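Local coordinates for Thiol:disulfide interchange protein DsbA (Pseudomonas aeruginosa, PDB 4ZL8), which probably introduces disulfide bonds into other periplasmic proteins by passing on its own redox-active disulfide, as a member of the DsbA branch of the thioredoxin family, at residues F33-P38 and N92-A97. The protein carries 1 engineered substitution. Residues are numbered along the deposited sequence; the frame is centred on the assembly and turned at random.
Sequences FWYGCP and NAVFEA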
ATOM      1  N   PHE A  33      -0.019   3.858  -1.603  1.00  8.66           N
ATOM      2  CA  PHE A  33      -0.414   4.863  -0.620  1.00  9.68           C
ATOM      3  C   PHE A  33       0.823   5.630  -0.157  1.00  9.08           C
ATOM      4  O   PHE A  33       1.950   5.272  -0.452  1.00  9.74           O
ATOM      5  CB  PHE A  33      -1.103   4.194   0.585  1.00  9.80           C
ATOM      6  CG  PHE A  33      -0.144   3.668   1.587  1.00 10.03           C
ATOM      7  CD1 PHE A  33       0.670   2.586   1.286  1.00 12.46           C
ATOM      8  CD2 PHE A  33      -0.034   4.245   2.836  1.00 12.22           C
ATOM      9  CE1 PHE A  33       1.583   2.132   2.198  1.00 14.04           C
ATOM     10  CE2 PHE A  33       0.889   3.785   3.744  1.00 14.74           C
ATOM     11  CZ  PHE A  33       1.672   2.721   3.432  1.00 14.80           C
ATOM     12  N   TRP A  34       0.584   6.692   0.597  1.00  9.47           N
ATOM     13  CA  TRP A  34       1.603   7.366   1.376  1.00  9.08           C
ATOM     14  C   TRP A  34       0.964   7.644   2.734  1.00  8.38           C
ATOM     15  O   TRP A  34      -0.162   8.122   2.813  1.00  9.67           O
ATOM     16  CB  TRP A  34       2.053   8.660   0.662  1.00  9.33           C
ATOM     17  CG  TRP A  34       2.810   9.651   1.485  1.00 10.15           C
ATOM     18  CD1 TRP A  34       3.806   9.398   2.386  1.00  9.79           C
ATOM     19  CD2 TRP A  34       2.603  11.072   1.497  1.00 10.68           C
ATOM     20  NE1 TRP A  34       4.230  10.577   2.951  1.00 10.61           N
ATOM     21  CE2 TRP A  34       3.507  11.615   2.427  1.00  9.48           C
ATOM     22  CE3 TRP A  34       1.751  11.935   0.803  1.00 10.66           C
ATOM     23  CZ2 TRP A  34       3.579  12.974   2.690  1.00 10.44           C
ATOM     24  CZ3 TRP A  34       1.818  13.301   1.075  1.00 11.14           C
ATOM     25  CH2 TRP A  34       2.727  13.800   2.007  1.00 11.94           C
ATOM     26  N   TYR A  35       1.689   7.384   3.808  1.00  9.16           N
ATOM     27  CA  TYR A  35       1.169   7.659   5.145  1.00  9.24           C
ATOM     28  C   TYR A  35       0.703   9.106   5.334  1.00  9.88           C
ATOM     29  O   TYR A  35      -0.218   9.350   6.117  1.00 10.99           O
ATOM     30  CB  TYR A  35       2.211   7.373   6.209  1.00 11.59           C
ATOM     31  CG  TYR A  35       2.472   5.933   6.601  1.00 10.33           C
ATOM     32  CD1 TYR A  35       1.463   5.102   7.077  1.00 11.61           C
ATOM     33  CD2 TYR A  35       3.765   5.445   6.634  1.00 10.15           C
ATOM     34  CE1 TYR A  35       1.736   3.814   7.501  1.00 11.05           C
ATOM     35  CE2 TYR A  35       4.049   4.173   7.052  1.00 12.18           C
ATOM     36  CZ  TYR A  35       3.046   3.363   7.506  1.00 11.61           C
ATOM     37  OH  TYR A  35       3.404   2.106   7.933  1.00 13.51           O
ATOM     38  N   GLY A  36       1.340  10.064   4.660  1.00  9.60           N
ATOM     39  CA  GLY A  36       1.014  11.467   4.822  1.00 10.28           C
ATOM     40  C   GLY A  36      -0.111  11.981   3.928  1.00 10.68           C
ATOM     41  O   GLY A  36      -0.458  13.148   4.000  1.00 10.83           O
ATOM     42  N   CYS A  37      -0.663  11.099   3.098  1.00  9.02           N
ATOM     43  CA  CYS A  37      -1.666  11.445   2.108  1.00  9.85           C
ATOM     44  C   CYS A  37      -3.037  11.535   2.780  1.00 10.10           C
ATOM     45  O   CYS A  37      -3.534  10.549   3.300  1.00 10.26           O
ATOM     46  CB  CYS A  37      -1.602  10.387   0.993  1.00 10.30           C
ATOM     47  SG  CYS A  37      -3.087  10.020   0.051  1.00 11.06           S
ATOM     48  N   PRO A  38      -3.651  12.734   2.787  1.00 10.40           N
ATOM     49  CA  PRO A  38      -4.925  12.832   3.518  1.00  9.91           C
ATOM     50  C   PRO A  38      -6.069  11.987   2.920  1.00 10.50           C
ATOM     51  O   PRO A  38      -6.894  11.496   3.692  1.00 10.78           O
ATOM     52  CB  PRO A  38      -5.265  14.324   3.477  1.00 13.06           C
ATOM     53  CG  PRO A  38      -4.147  14.997   2.893  1.00 16.32           C
ATOM     54  CD  PRO A  38      -3.152  14.041   2.351  1.00  9.58           C
ATOM     55  N   ASN A  92      -2.373   1.797  12.273  1.00 13.86           N
ATOM     56  CA  ASN A  92      -3.343   2.841  12.591  1.00 15.63           C
ATOM     57  C   ASN A  92      -2.640   3.950  13.369  1.00 15.21           C
ATOM     58  O   ASN A  92      -2.899   5.136  13.146  1.00 14.71           O
ATOM     59  CB  ASN A  92      -4.531   2.325  13.410  1.00 15.72           C
ATOM     60  CG  ASN A  92      -5.378   1.294  12.667  1.00 23.06           C
ATOM     61  OD1 ASN A  92      -5.319   1.172  11.451  1.00 20.71           O
ATOM     62  ND2 ASN A  92      -6.174   0.545  13.416  1.00 25.98           N
ATOM     63  N   ALA A  93      -1.753   3.577  14.284  1.00 13.92           N
ATOM     64  CA  ALA A  93      -1.053   4.565  15.098  1.00 14.96           C
ATOM     65  C   ALA A  93      -0.180   5.506  14.270  1.00 13.36           C
ATOM     66  O   ALA A  93      -0.078   6.691  14.600  1.00 13.99           O
ATOM     67  CB  ALA A  93      -0.213   3.867  16.172  1.00 16.34           C
ATOM     68  N   VAL A  94       0.442   4.993  13.218  1.00 11.91           N
ATOM     69  CA  VAL A  94       1.278   5.839  12.373  1.00 12.51           C
ATOM     70  C   VAL A  94       0.398   6.841  11.644  1.00 11.88           C
ATOM     71  O   VAL A  94       0.681   8.033  11.642  1.00 12.07           O
ATOM     72  CB  VAL A  94       2.123   5.012  11.383  1.00 11.15           C
ATOM     73  CG1 VAL A  94       2.802   5.909  10.361  1.00 11.66           C
ATOM     74  CG2 VAL A  94       3.165   4.179  12.131  1.00 14.59           C
ATOM     75  N   PHE A  95      -0.694   6.376  11.054  1.00 12.14           N
ATOM     76  CA  PHE A  95      -1.637   7.287  10.423  1.00 13.19           C
ATOM     77  C   PHE A  95      -2.142   8.330  11.420  1.00 12.70           C
ATOM     78  O   PHE A  95      -2.264   9.521  11.074  1.00 13.82           O
ATOM     79  CB  PHE A  95      -2.822   6.526   9.818  1.00 13.23           C
ATOM     80  CG  PHE A  95      -2.679   6.216   8.347  1.00 12.10           C
ATOM     81  CD1 PHE A  95      -2.659   7.236   7.409  1.00 14.61           C
ATOM     82  CD2 PHE A  95      -2.600   4.905   7.896  1.00 12.54           C
ATOM     83  CE1 PHE A  95      -2.551   6.973   6.066  1.00 12.27           C
ATOM     84  CE2 PHE A  95      -2.489   4.643   6.544  1.00 13.40           C
ATOM     85  CZ  PHE A  95      -2.475   5.663   5.635  1.00 12.67           C
ATOM     86  N   GLU A  96      -2.481   7.916  12.638  1.00 13.40           N
ATOM     87  CA  GLU A  96      -3.043   8.845  13.603  1.00 14.62           C
ATOM     88  C   GLU A  96      -1.977   9.864  14.048  1.00 14.08           C
ATOM     89  O   GLU A  96      -2.283  11.052  14.230  1.00 15.88           O
ATOM     90  CB  GLU A  96      -3.643   8.096  14.804  1.00 21.18           C
ATOM     91  CG  GLU A  96      -4.725   8.874  15.539  1.00 29.51           C
ATOM     92  CD  GLU A  96      -6.076   8.942  14.797  1.00 38.28           C
ATOM     93  OE1 GLU A  96      -6.204   8.483  13.626  1.00 28.12           O
ATOM     94  OE2 GLU A  96      -7.031   9.472  15.399  1.00 48.62           O
ATOM     95  N   ALA A  97      -0.741   9.408  14.205  1.00 14.04           N
ATOM     96  CA  ALA A  97       0.342  10.318  14.619  1.00 15.66           C
ATOM     97  C   ALA A  97       0.510  11.457  13.604  1.00 14.30           C
ATOM     98  O   ALA A  97       0.640  12.621  13.960  1.00 15.30           O
ATOM     99  CB  ALA A  97       1.638   9.560  14.762  1.00 15.59           C
TER
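The chain leaves strand 27-33, makes a type I turn from W34 to C37 and enters helix 38-52, and this turn faces one side of helix 87-99, with Y35 CA 6.0 Å from F95 CA. The turn is closed by C37 N bonding to W34 O at 3.0 Å. Y35 carries most of the contact from its side. Its CG lies anti to the carbonyl carbon (chi1 -77°), which brings one face of the ring to V94 and one edge to F95. V94 turns CG1 anti to its backbone N and sets that methyl over the middle of the Y35 face. This is a CH-pi contact, 3.5 Å from CG1 to the Y35 ring centroid and 7° off the ring normal. F33 CE2 lies over the opposite face, toward its rim, so both faces of the Y35 ring are in contact. The edge of Y35 meets F95 in a T-shaped pair. The two planes stand at 78°, and Y35 CD1 comes over the F95 face 4.0 Å from F95 CE2. F95 also meets the turn backbone: its CE1 lies 3.3 Å from Y35 O. Its tip, CZ, meets F33 CD2 at 4.0 Å. The F95 side chain also touches Y41 and E44 of helix 38-52. C37, at the N-cap of helix 38-52, forms the redox-active disulfide with C40 in a CxxC motif of thioredoxin type. The contact thus joins the active-site turn to the helical part of the DsbA fold. No hydrogen bond joins the two segments; van der Waals and aromatic contacts alone do so. Y35 is buried, and its OH and O form hydrogen bonds with E87 and H99, at the two ends of helix 87-99, so both apolar and polar contacts hold Y35 to that helix.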